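Flagellar hook-associated protein 2 (Bdellovibrio bacteriovorus, PDB 6KTY) probably caps the tip of the growing flagellar filament, helping exported flagellin subunits to polymerise there instead of leaking away. Local coordinates at residues Q39-P44 and Q151-K156; I162-N167 and L178-A183; G97-V102 and L116-S121. All blocks are in the same frame, centred on the assembly; numbering follows the deposited sequence.

Contact 1: residues Q39-P44 and Q151-K156; sequences QLAQKP and QNAKVK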
ATOM      1  N   GLN A  39       0.997   3.124  13.063  1.00 27.58           N
ATOM      2  CA  GLN A  39       2.138   4.048  13.062  1.00 29.19           C
ATOM      3  C   GLN A  39       3.283   3.369  13.775  1.00 27.90           C
ATOM      4  O   GLN A  39       3.057   2.705  14.801  1.00 27.40           O
ATOM      5  CB  GLN A  39       1.667   5.291  13.812  1.00 31.13           C
ATOM      6  CG  GLN A  39       2.687   6.307  14.168  1.00 34.36           C
ATOM      7  CD  GLN A  39       2.064   7.349  15.082  1.00 36.93           C
ATOM      8  OE1 GLN A  39       1.269   8.169  14.632  1.00 35.65           O
ATOM      9  NE2 GLN A  39       2.414   7.307  16.377  1.00 35.41           N
ATOM     10  N   LEU A  40       4.500   3.505  13.262  1.00 26.68           N
ATOM     11  CA  LEU A  40       5.642   3.002  13.988  1.00 27.71           C
ATOM     12  C   LEU A  40       5.865   3.873  15.227  1.00 27.87           C
ATOM     13  O   LEU A  40       5.461   5.031  15.271  1.00 26.81           O
ATOM     14  CB  LEU A  40       6.897   3.005  13.125  1.00 27.81           C
ATOM     15  CG  LEU A  40       6.888   2.068  11.919  1.00 27.35           C
ATOM     16  CD1 LEU A  40       8.149   2.353  11.115  1.00 27.90           C
ATOM     17  CD2 LEU A  40       6.834   0.570  12.287  1.00 26.90           C
ATOM     18  N   ALA A  41       6.498   3.311  16.239  1.00 27.70           N
ATOM     19  CA  ALA A  41       6.991   4.139  17.343  1.00 28.15           C
ATOM     20  C   ALA A  41       8.052   5.132  16.807  1.00 27.09           C
ATOM     21  O   ALA A  41       8.814   4.778  15.920  1.00 26.22           O
ATOM     22  CB  ALA A  41       7.572   3.259  18.427  1.00 27.72           C
ATOM     23  N   GLN A  42       8.061   6.358  17.338  1.00 27.01           N
ATOM     24  CA  GLN A  42       8.883   7.449  16.803  1.00 27.07           C
ATOM     25  C   GLN A  42       9.897   7.894  17.862  1.00 27.34           C
ATOM     26  O   GLN A  42       9.536   8.043  19.045  1.00 26.34           O
ATOM     27  CB  GLN A  42       8.025   8.654  16.421  1.00 27.00           C
ATOM     28  CG  GLN A  42       6.843   8.372  15.556  1.00 30.15           C
ATOM     29  CD  GLN A  42       7.229   8.177  14.098  1.00 31.21           C
ATOM     30  OE1 GLN A  42       7.825   9.051  13.492  1.00 31.54           O
ATOM     31  NE2 GLN A  42       6.887   7.039  13.542  1.00 31.47           N
ATOM     32  N   LYS A  43      11.144   8.094  17.415  1.00 27.98           N
ATOM     33  CA  LYS A  43      12.198   8.708  18.214  1.00 27.91           C
ATOM     34  C   LYS A  43      11.978  10.206  18.306  1.00 24.92           C
ATOM     35  O   LYS A  43      11.558  10.812  17.332  1.00 24.35           O
ATOM     36  CB  LYS A  43      13.566   8.492  17.562  1.00 27.71           C
ATOM     37  CG  LYS A  43      13.996   7.065  17.427  1.00 33.27           C
ATOM     38  CD  LYS A  43      15.261   7.009  16.548  1.00 36.79           C
ATOM     39  CE  LYS A  43      15.362   5.709  15.752  1.00 43.24           C
ATOM     40  NZ  LYS A  43      15.016   5.931  14.288  1.00 45.61           N
ATOM     41  N   PRO A  44      12.312  10.819  19.456  1.00 23.85           N
ATOM     42  CA  PRO A  44      12.312  12.285  19.490  1.00 24.45           C
ATOM     43  C   PRO A  44      13.472  12.748  18.597  1.00 23.33           C
ATOM     44  O   PRO A  44      14.495  12.050  18.534  1.00 22.18           O
ATOM     45  CB  PRO A  44      12.602  12.600  20.957  1.00 25.10           C
ATOM     46  CG  PRO A  44      13.453  11.438  21.394  1.00 23.88           C
ATOM     47  CD  PRO A  44      13.015  10.253  20.617  1.00 23.44           C
ATOM     48  N   GLN A 151       7.128   9.236  20.120  1.00 26.96           N
ATOM     49  CA  GLN A 151       5.771   8.685  20.127  1.00 28.24           C
ATOM     50  C   GLN A 151       5.739   7.174  20.225  1.00 27.37           C
ATOM     51  O   GLN A 151       6.642   6.460  19.769  1.00 26.03           O
ATOM     52  CB  GLN A 151       5.011   9.037  18.859  1.00 29.04           C
ATOM     53  CG  GLN A 151       4.784  10.526  18.564  1.00 33.26           C
ATOM     54  CD  GLN A 151       3.809  10.688  17.410  1.00 37.76           C
ATOM     55  OE1 GLN A 151       2.721  10.097  17.431  1.00 44.18           O
ATOM     56  NE2 GLN A 151       4.187  11.459  16.391  1.00 39.36           N
ATOM     57  N   ASN A 152       4.638   6.695  20.802  1.00 27.58           N
ATOM     58  CA  ASN A 152       4.325   5.297  20.819  1.00 27.79           C
ATOM     59  C   ASN A 152       3.954   4.812  19.402  1.00 27.09           C
ATOM     60  O   ASN A 152       3.440   5.572  18.567  1.00 27.01           O
ATOM     61  CB  ASN A 152       3.140   5.037  21.793  1.00 27.92           C
ATOM     62  CG  ASN A 152       3.470   5.350  23.239  1.00 29.99           C
ATOM     63  OD1 ASN A 152       4.637   5.305  23.665  1.00 31.60           O
ATOM     64  ND2 ASN A 152       2.432   5.645  24.016  1.00 27.33           N
ATOM     65  N   ALA A 153       4.222   3.529  19.147  1.00 27.40           N
ATOM     66  CA  ALA A 153       3.562   2.806  18.066  1.00 26.68           C
ATOM     67  C   ALA A 153       2.069   2.729  18.322  1.00 27.24           C
ATOM     68  O   ALA A 153       1.590   2.708  19.478  1.00 27.38           O
ATOM     69  CB  ALA A 153       4.118   1.427  17.903  1.00 25.11           C
ATOM     70  N   LYS A 154       1.317   2.725  17.230  1.00 27.01           N
ATOM     71  CA  LYS A 154      -0.111   2.498  17.298  1.00 28.26           C
ATOM     72  C   LYS A 154      -0.359   1.263  16.473  1.00 27.03           C
ATOM     73  O   LYS A 154       0.028   1.208  15.297  1.00 27.11           O
ATOM     74  CB  LYS A 154      -0.904   3.678  16.743  1.00 28.66           C
ATOM     75  CG  LYS A 154      -0.794   4.961  17.570  1.00 32.78           C
ATOM     76  CD  LYS A 154      -1.494   6.111  16.888  1.00 33.77           C
ATOM     77  CE  LYS A 154      -1.500   7.370  17.747  1.00 37.77           C
ATOM     78  NZ  LYS A 154      -2.097   8.508  16.938  1.00 42.12           N
ATOM     79  N   VAL A 155      -0.948   0.255  17.103  1.00 27.74           N
ATOM     80  CA  VAL A 155      -1.305  -0.958  16.430  1.00 28.48           C
ATOM     81  C   VAL A 155      -2.708  -1.382  16.783  1.00 28.58           C
ATOM     82  O   VAL A 155      -3.179  -1.136  17.886  1.00 31.03           O
ATOM     83  CB  VAL A 155      -0.333  -2.081  16.774  1.00 29.20           C
ATOM     84  CG1 VAL A 155       1.106  -1.575  16.511  1.00 30.32           C
ATOM     85  CG2 VAL A 155      -0.503  -2.516  18.207  1.00 33.67           C
ATOM     86  N   LYS A 156      -3.361  -2.061  15.870  1.00 27.41           N
ATOM     87  CA  LYS A 156      -4.652  -2.621  16.171  1.00 28.41           C
ATOM     88  C   LYS A 156      -4.560  -4.130  16.303  1.00 28.63           C
ATOM     89  O   LYS A 156      -4.015  -4.812  15.429  1.00 28.73           O
ATOM     90  CB  LYS A 156      -5.673  -2.250  15.109  1.00 28.71           C
ATOM     91  CG  LYS A 156      -5.952  -0.736  14.999  1.00 30.07           C
ATOM     92  CD  LYS A 156      -7.071  -0.470  13.972  1.00 34.90           C
ATOM     93  CE  LYS A 156      -7.493   1.024  14.010  1.00 37.50           C
ATOM     94  NZ  LYS A 156      -8.459   1.414  12.954  1.00 37.30           N
TER
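Gln39 meets Gln151, Asn152 and Lys154 through its side chain, while its backbone pairs with Lys154. The side chain leaves CB with CG anti to the backbone N (chi1 170°) and stays extended to CD. CD lies 3.7 Å from Gln151 OE1. NE2 donates to Asn152 O at 3.0 Å, and Asn152 O lies close to the plane of the Gln39 amide. NE2 sits almost in line with the C=O of Asn152, but the bond is bent at the hydrogen (136°). The same NE2 gives a second, weak bond to Gln151 OE1, also at 3.0 Å. The Gln39 and Gln151 side chains cross at about a right angle, with amide planes 85° apart. Gln39 OE1 lies 4.1 Å from Lys154 NZ, too far for a bond. The Lys154 chain, extended throughout, passes beside the Gln39 amide from CG to CE.

The backbones run antiparallel. Gln39 and Lys154 form a hydrogen-bonded pair, joined in both directions. Gln42 and Gln151 do the same, with Gln42 N donating to Gln151 O at 2.8 Å. Between the two pairs the segments come close enough for Ala41 CB to touch Ala153 CB at 3.9 Å. Gln42 bends at chi2, and its NE2 returns to Leu40 O at 3.0 Å. Its OE1 is held by Arg148, and Glu188 of a second subunit also bonds NE2.

Strand 32-39 ends here, and strand 153-157 begins. Beyond them the two backbone segments continue side by side toward strands 45-48 and 144-148 of a separate sheet. Such a double connection is typical of one domain inserted into another. This piece is probably the D2-D3 part of FliD, with two crossings between its domains.

Contact 2: residues I162-N167 and L178-A183; sequences IELPDN and LDFKSA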
ATOM      1  N   ILE A 162      -4.171   0.011  20.202  1.00 30.22           N
ATOM      2  CA  ILE A 162      -3.436   0.177  21.435  1.00 30.82           C
ATOM      3  C   ILE A 162      -2.080   0.794  21.117  1.00 29.69           C
ATOM      4  O   ILE A 162      -1.648   0.828  19.945  1.00 28.28           O
ATOM      5  CB  ILE A 162      -3.273  -1.152  22.189  1.00 31.76           C
ATOM      6  CG1 ILE A 162      -2.426  -2.147  21.387  1.00 31.26           C
ATOM      7  CG2 ILE A 162      -4.649  -1.740  22.524  1.00 32.36           C
ATOM      8  CD1 ILE A 162      -2.140  -3.400  22.125  1.00 34.66           C
ATOM      9  N   GLU A 163      -1.433   1.309  22.151  1.00 29.52           N
ATOM     10  CA  GLU A 163      -0.146   1.942  22.009  1.00 29.11           C
ATOM     11  C   GLU A 163       0.960   1.115  22.643  1.00 28.95           C
ATOM     12  O   GLU A 163       0.817   0.587  23.774  1.00 30.45           O
ATOM     13  CB  GLU A 163      -0.188   3.366  22.612  1.00 29.52           C
ATOM     14  CG  GLU A 163      -0.992   4.283  21.739  1.00 32.48           C
ATOM     15  CD  GLU A 163      -1.015   5.744  22.168  1.00 36.70           C
ATOM     16  OE1 GLU A 163      -0.188   6.191  22.982  1.00 39.25           O
ATOM     17  OE2 GLU A 163      -1.877   6.460  21.631  1.00 42.38           O
ATOM     18  N   LEU A 164       2.067   1.021  21.920  1.00 28.08           N
ATOM     19  CA  LEU A 164       3.259   0.326  22.382  1.00 28.92           C
ATOM     20  C   LEU A 164       4.467   1.294  22.384  1.00 29.20           C
ATOM     21  O   LEU A 164       4.589   2.169  21.526  1.00 29.33           O
ATOM     22  CB  LEU A 164       3.561  -0.882  21.511  1.00 28.77           C
ATOM     23  CG  LEU A 164       2.391  -1.846  21.235  1.00 31.20           C
ATOM     24  CD1 LEU A 164       2.880  -2.983  20.395  1.00 32.58           C
ATOM     25  CD2 LEU A 164       1.821  -2.371  22.523  1.00 32.75           C
ATOM     26  N   PRO A 165       5.367   1.125  23.349  1.00 30.79           N
ATOM     27  CA  PRO A 165       6.547   1.978  23.438  1.00 31.25           C
ATOM     28  C   PRO A 165       7.587   1.778  22.320  1.00 31.17           C
ATOM     29  O   PRO A 165       8.254   2.749  21.917  1.00 31.56           O
ATOM     30  CB  PRO A 165       7.142   1.607  24.818  1.00 32.13           C
ATOM     31  CG  PRO A 165       6.649   0.241  25.094  1.00 33.96           C
ATOM     32  CD  PRO A 165       5.288   0.147  24.465  1.00 31.70           C
ATOM     33  N   ASP A 166       7.720   0.536  21.840  1.00 31.80           N
ATOM     34  CA  ASP A 166       8.718   0.149  20.861  1.00 31.46           C
ATOM     35  C   ASP A 166       8.050  -0.515  19.646  1.00 31.58           C
ATOM     36  O   ASP A 166       6.849  -0.837  19.680  1.00 31.87           O
ATOM     37  CB  ASP A 166       9.705  -0.856  21.456  1.00 33.49           C
ATOM     38  CG  ASP A 166      10.523  -0.280  22.621  1.00 38.06           C
ATOM     39  OD1 ASP A 166      11.066   0.845  22.484  1.00 41.18           O
ATOM     40  OD2 ASP A 166      10.649  -0.979  23.657  1.00 38.78           O
ATOM     41  N   ASN A 167       8.864  -0.795  18.625  1.00 30.09           N
ATOM     42  CA  ASN A 167       8.409  -1.443  17.404  1.00 30.72           C
ATOM     43  C   ASN A 167       8.587  -2.937  17.469  1.00 31.40           C
ATOM     44  O   ASN A 167       9.034  -3.582  16.519  1.00 30.32           O
ATOM     45  CB  ASN A 167       9.084  -0.793  16.182  1.00 28.76           C
ATOM     46  CG  ASN A 167       8.619   0.618  16.009  1.00 28.77           C
ATOM     47  OD1 ASN A 167       7.437   0.833  15.984  1.00 25.62           O
ATOM     48  ND2 ASN A 167       9.521   1.578  15.918  1.00 26.96           N
ATOM     49  N   LEU A 178       7.182 -10.213  18.080  1.00 37.67           N
ATOM     50  CA  LEU A 178       6.840  -9.501  16.855  1.00 36.54           C
ATOM     51  C   LEU A 178       7.771  -8.294  16.690  1.00 35.80           C
ATOM     52  O   LEU A 178       8.066  -7.622  17.670  1.00 35.51           O
ATOM     53  CB  LEU A 178       5.394  -8.970  16.928  1.00 35.43           C
ATOM     54  CG  LEU A 178       4.219  -9.953  17.015  1.00 36.39           C
ATOM     55  CD1 LEU A 178       2.885  -9.195  16.981  1.00 35.93           C
ATOM     56  CD2 LEU A 178       4.277 -10.935  15.868  1.00 35.95           C
ATOM     57  N   ASP A 179       8.256  -8.071  15.468  1.00 35.22           N
ATOM     58  CA  ASP A 179       8.953  -6.853  15.086  1.00 35.21           C
ATOM     59  C   ASP A 179       8.171  -6.166  13.974  1.00 32.70           C
ATOM     60  O   ASP A 179       7.916  -6.770  12.919  1.00 30.71           O
ATOM     61  CB  ASP A 179      10.377  -7.186  14.608  1.00 37.35           C
ATOM     62  CG  ASP A 179      11.274  -5.952  14.532  1.00 42.26           C
ATOM     63  OD1 ASP A 179      11.419  -5.230  15.570  1.00 49.72           O
ATOM     64  OD2 ASP A 179      11.858  -5.699  13.441  1.00 48.07           O
ATOM     65  N   PHE A 180       7.772  -4.908  14.202  1.00 30.85           N
ATOM     66  CA  PHE A 180       7.076  -4.156  13.165  1.00 30.71           C
ATOM     67  C   PHE A 180       8.097  -3.648  12.143  1.00 30.54           C
ATOM     68  O   PHE A 180       9.028  -2.894  12.502  1.00 30.97           O
ATOM     69  CB  PHE A 180       6.259  -2.998  13.774  1.00 30.01           C
ATOM     70  CG  PHE A 180       5.475  -3.404  14.976  1.00 32.52           C
ATOM     71  CD1 PHE A 180       4.778  -4.606  14.990  1.00 34.96           C
ATOM     72  CD2 PHE A 180       5.439  -2.607  16.107  1.00 34.88           C
ATOM     73  CE1 PHE A 180       4.059  -5.006  16.112  1.00 36.77           C
ATOM     74  CE2 PHE A 180       4.740  -3.007  17.229  1.00 35.93           C
ATOM     75  CZ  PHE A 180       4.059  -4.220  17.234  1.00 37.00           C
ATOM     76  N   LYS A 181       7.929  -4.043  10.884  1.00 30.34           N
ATOM     77  CA  LYS A 181       8.883  -3.645   9.817  1.00 30.28           C
ATOM     78  C   LYS A 181       8.502  -2.349   9.084  1.00 29.40           C
ATOM     79  O   LYS A 181       9.357  -1.682   8.493  1.00 30.95           O
ATOM     80  CB  LYS A 181       8.996  -4.743   8.805  1.00 31.01           C
ATOM     81  CG  LYS A 181       9.272  -6.121   9.333  1.00 32.93           C
ATOM     82  CD  LYS A 181      10.598  -6.173   9.992  1.00 35.41           C
ATOM     83  CE  LYS A 181      11.043  -7.591  10.192  1.00 36.82           C
ATOM     84  NZ  LYS A 181      12.326  -7.633  10.936  1.00 39.81           N
ATOM     85  N   SER A 182       7.219  -2.023   9.062  1.00 28.00           N
ATOM     86  CA  SER A 182       6.724  -0.806   8.418  1.00 26.50           C
ATOM     87  C   SER A 182       5.367  -0.452   8.949  1.00 26.59           C
ATOM     88  O   SER A 182       4.683  -1.308   9.469  1.00 27.61           O
ATOM     89  CB  SER A 182       6.664  -0.993   6.874  1.00 26.71           C
ATOM     90  OG  SER A 182       5.769  -2.027   6.483  1.00 26.92           O
ATOM     91  N   ALA A 183       4.971   0.808   8.811  1.00 26.99           N
ATOM     92  CA  ALA A 183       3.621   1.259   9.144  1.00 27.25           C
ATOM     93  C   ALA A 183       2.753   1.057   7.907  1.00 27.24           C
ATOM     94  O   ALA A 183       3.182   1.323   6.798  1.00 27.02           O
ATOM     95  CB  ALA A 183       3.633   2.718   9.533  1.00 27.29           C
TER
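Asn167 and Phe180 bury the most surface here, and Leu164 adds a smaller share. The backbone of Asn167 lies against the Phe180 ring: CD2 of the ring is 3.4 Å from Asn167 CA. Asn167 OD1 comes to the ring edge, in plane, 4.0 Å from Phe180 CD2. The amide and ring planes are steep to each other, 74° apart. The polar partner of that oxygen is Ala41 N.

One hydrogen bond joins the segments. Phe180 N donates to Asn167 O at 3.0 Å, from above the carbonyl plane. Asp179 OD1 lies 3.1 Å from the same Asn167 O, but both are acceptors and do not bond. The carboxylate answers instead to Arg190 of a second subunit through OD1 and to Lys181 NZ through OD2, at 3.2 Å. These positive partners probably offset the repulsion between the two oxygens.

Leu164 reaches the far end of the ring. Its CD1 lies at the ring edge, 3.6 Å from Phe180 CZ.

Phe180 lies between the five-stranded sheet and the three-stranded sheet, touching the first with its side chain and belonging to the second. Val155 of strand 153-157, next to strand 160-164, touches the ring. Leu40, in the loop after strand 32-39, meets the Phe180 side chain at CB. Strand 178-180 itself lies between strands 19-21 and 168-169.

Contact 3: residues G97-V102 and L116-S121; sequences GLKAQV and LVSGLS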
ATOM      1  N   GLY A  97      22.804   9.856  24.964  1.00 35.83           N
ATOM      2  CA  GLY A  97      21.580   9.216  24.485  1.00 34.95           C
ATOM      3  C   GLY A  97      21.086   9.760  23.153  1.00 33.65           C
ATOM      4  O   GLY A  97      19.906   9.573  22.812  1.00 32.61           O
ATOM      5  N   LEU A  98      21.961  10.481  22.437  1.00 33.42           N
ATOM      6  CA  LEU A  98      21.616  11.144  21.189  1.00 32.08           C
ATOM      7  C   LEU A  98      22.524  10.660  20.066  1.00 31.95           C
ATOM      8  O   LEU A  98      23.667  10.272  20.309  1.00 33.73           O
ATOM      9  CB  LEU A  98      21.702  12.662  21.330  1.00 32.60           C
ATOM     10  CG  LEU A  98      20.731  13.256  22.365  1.00 34.03           C
ATOM     11  CD1 LEU A  98      21.018  14.715  22.506  1.00 38.55           C
ATOM     12  CD2 LEU A  98      19.293  13.024  22.003  1.00 33.05           C
ATOM     13  N   LYS A  99      21.986  10.603  18.853  1.00 30.37           N
ATOM     14  CA  LYS A  99      22.773  10.228  17.662  1.00 31.82           C
ATOM     15  C   LYS A  99      22.601  11.370  16.670  1.00 29.34           C
ATOM     16  O   LYS A  99      21.479  11.795  16.412  1.00 29.10           O
ATOM     17  CB  LYS A  99      22.273   8.901  17.076  1.00 33.17           C
ATOM     18  CG  LYS A  99      22.732   8.574  15.630  1.00 37.34           C
ATOM     19  CD  LYS A  99      21.867   7.429  15.031  1.00 42.80           C
ATOM     20  CE  LYS A  99      21.397   7.719  13.615  1.00 45.08           C
ATOM     21  NZ  LYS A  99      20.593   8.995  13.501  1.00 44.46           N
ATOM     22  N   ALA A 100      23.709  11.906  16.175  1.00 28.37           N
ATOM     23  CA  ALA A 100      23.675  13.043  15.289  1.00 26.62           C
ATOM     24  C   ALA A 100      24.180  12.577  13.934  1.00 26.47           C
ATOM     25  O   ALA A 100      25.054  11.730  13.849  1.00 25.57           O
ATOM     26  CB  ALA A 100      24.565  14.152  15.829  1.00 26.87           C
ATOM     27  N   GLN A 101      23.630  13.142  12.878  1.00 25.47           N
ATOM     28  CA  GLN A 101      24.244  12.993  11.563  1.00 27.18           C
ATOM     29  C   GLN A 101      23.981  14.223  10.736  1.00 25.71           C
ATOM     30  O   GLN A 101      23.052  15.020  11.025  1.00 25.50           O
ATOM     31  CB  GLN A 101      23.745  11.712  10.881  1.00 29.27           C
ATOM     32  CG  GLN A 101      22.238  11.714  10.598  1.00 31.43           C
ATOM     33  CD  GLN A 101      21.742  10.331  10.072  1.00 37.48           C
ATOM     34  OE1 GLN A 101      21.722   9.336  10.805  1.00 41.62           O
ATOM     35  NE2 GLN A 101      21.347  10.291   8.819  1.00 35.07           N
ATOM     36  N   VAL A 102      24.760  14.408   9.681  1.00 26.10           N
ATOM     37  CA  VAL A 102      24.493  15.568   8.812  1.00 25.97           C
ATOM     38  C   VAL A 102      23.832  15.048   7.536  1.00 27.26           C
ATOM     39  O   VAL A 102      24.339  14.137   6.915  1.00 27.71           O
ATOM     40  CB  VAL A 102      25.775  16.335   8.481  1.00 26.99           C
ATOM     41  CG1 VAL A 102      25.501  17.417   7.466  1.00 26.08           C
ATOM     42  CG2 VAL A 102      26.399  16.902   9.784  1.00 26.60           C
ATOM     43  N   LEU A 116      20.908  16.629  11.922  1.00 22.34           N
ATOM     44  CA  LEU A 116      19.774  15.877  12.457  1.00 22.16           C
ATOM     45  C   LEU A 116      20.208  15.236  13.766  1.00 22.50           C
ATOM     46  O   LEU A 116      21.198  14.484  13.798  1.00 21.46           O
ATOM     47  CB  LEU A 116      19.346  14.789  11.458  1.00 23.67           C
ATOM     48  CG  LEU A 116      18.375  13.681  11.956  1.00 26.42           C
ATOM     49  CD1 LEU A 116      17.006  14.292  12.240  1.00 26.28           C
ATOM     50  CD2 LEU A 116      18.224  12.537  10.921  1.00 31.52           C
ATOM     51  N   VAL A 117      19.482  15.492  14.841  1.00 22.46           N
ATOM     52  CA  VAL A 117      19.839  14.890  16.135  1.00 22.02           C
ATOM     53  C   VAL A 117      18.598  14.080  16.600  1.00 22.99           C
ATOM     54  O   VAL A 117      17.507  14.628  16.691  1.00 23.70           O
ATOM     55  CB  VAL A 117      20.212  15.972  17.140  1.00 21.59           C
ATOM     56  CG1 VAL A 117      20.538  15.390  18.504  1.00 22.20           C
ATOM     57  CG2 VAL A 117      21.394  16.846  16.613  1.00 22.13           C
ATOM     58  N   SER A 118      18.771  12.803  16.900  1.00 23.67           N
ATOM     59  CA  SER A 118      17.644  11.969  17.303  1.00 25.35           C
ATOM     60  C   SER A 118      17.954  11.185  18.578  1.00 27.28           C
ATOM     61  O   SER A 118      19.103  10.813  18.814  1.00 28.14           O
ATOM     62  CB  SER A 118      17.269  11.073  16.148  1.00 26.18           C
ATOM     63  OG  SER A 118      18.257  10.058  16.016  1.00 31.03           O
ATOM     64  N   GLY A 119      16.934  10.977  19.418  1.00 27.32           N
ATOM     65  CA  GLY A 119      17.053  10.097  20.581  1.00 29.12           C
ATOM     66  C   GLY A 119      17.310   8.698  20.085  1.00 29.49           C
ATOM     67  O   GLY A 119      17.098   8.405  18.907  1.00 30.55           O
ATOM     68  N   LEU A 120      17.774   7.823  20.958  1.00 30.59           N
ATOM     69  CA  LEU A 120      18.019   6.434  20.569  1.00 31.71           C
ATOM     70  C   LEU A 120      16.789   5.565  20.828  1.00 32.16           C
ATOM     71  O   LEU A 120      16.711   4.467  20.308  1.00 33.26           O
ATOM     72  CB  LEU A 120      19.227   5.865  21.308  1.00 33.91           C
ATOM     73  CG  LEU A 120      20.579   6.477  20.912  1.00 37.29           C
ATOM     74  CD1 LEU A 120      21.674   6.060  21.907  1.00 41.45           C
ATOM     75  CD2 LEU A 120      20.944   6.049  19.485  1.00 39.17           C
ATOM     76  N   SER A 121      15.837   6.052  21.644  1.00 31.31           N
ATOM     77  CA  SER A 121      14.645   5.263  22.013  1.00 31.58           C
ATOM     78  C   SER A 121      13.383   5.916  21.532  1.00 30.24           C
ATOM     79  O   SER A 121      13.259   7.140  21.519  1.00 29.27           O
ATOM     80  CB  SER A 121      14.526   5.108  23.527  1.00 33.11           C
ATOM     81  OG  SER A 121      15.653   4.427  24.041  1.00 32.94           O
TER
HETATM   82  O   HOH W   1      17.618   8.453  23.782  1.00 33.38           O
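Lys99 and Ser118 face each other in the middle of this antiparallel pair, joined by backbone bonds in both directions at 2.9 Å. Gln101 and Leu116 form the next hydrogen-bonded pair, with Leu116 N donating to Gln101 O at 2.8 Å, nearly straight along the carbonyl. This end of the contact is close-knit.

Leu98, Ala100 and Val117 pack on one face. Leu98 CD1 meets Val117 CG1 at 4.1 Å, the two side chains crossing obliquely. Helix 84-94 covers this face through Met88 and Ile91, and Phe66 touches Leu98 and Val117. The face of Lys99, Gln101, Leu116 and Ser118 turns toward a second subunit. Gln101 and Leu116 lie side by side there, pointing the same way. The first torsion of Gln101 (chi1 63°) puts CG between the backbone N and the carbonyl carbon, the crowded position, which sets CG beside Leu116 CD2, 4.1 Å away. Gln101 OE1 takes a bond from Lys99 NZ at 2.9 Å, and Gln101 NE2 reaches Leu172 O of the second subunit. Lys99 NZ stays 3.6 Å from Ser118 OG, without a bond.

Toward Gly97 and Leu120 the pairing fades. Leu120 N gives Gly97 O only a weak bond, long and bent. A water spans the same two atoms, donating to Gly97 O at 2.7 Å and accepting from Leu120 N. The exposed Leu120 folds back over this end, bringing CG to 3.7 Å from Gly97 O and CD2 alongside Lys99 CB.

Strands 98-104 and 113-119 follow each other in the chain as an antiparallel beta hairpin. It forms one edge of the four-stranded sheet, with 98-104 outermost, and one of its faces backs onto a helix.

Contacts 1 and 2 belong to one region. Their centres are about 6 Å apart, and they meet directly: Asn167 OD1 lies 2.7 Å from its hydrogen-bond partner Ala41 N. Strands 153-157 and 160-164 are also neighbours in the same sheet. Contact 3 lies on the other side of the connection, its centre about 17 Å from that of contact 1. The two still touch, since Pro44 O and Gly119 N are 2.8 Å apart, probably hydrogen-bonded. Along the chain, both segments of contact 3 fall between those of contact 1. Contacts 2 and 3 do not touch; their nearest atoms are about 6 Å apart. All three contacts border the second subunit.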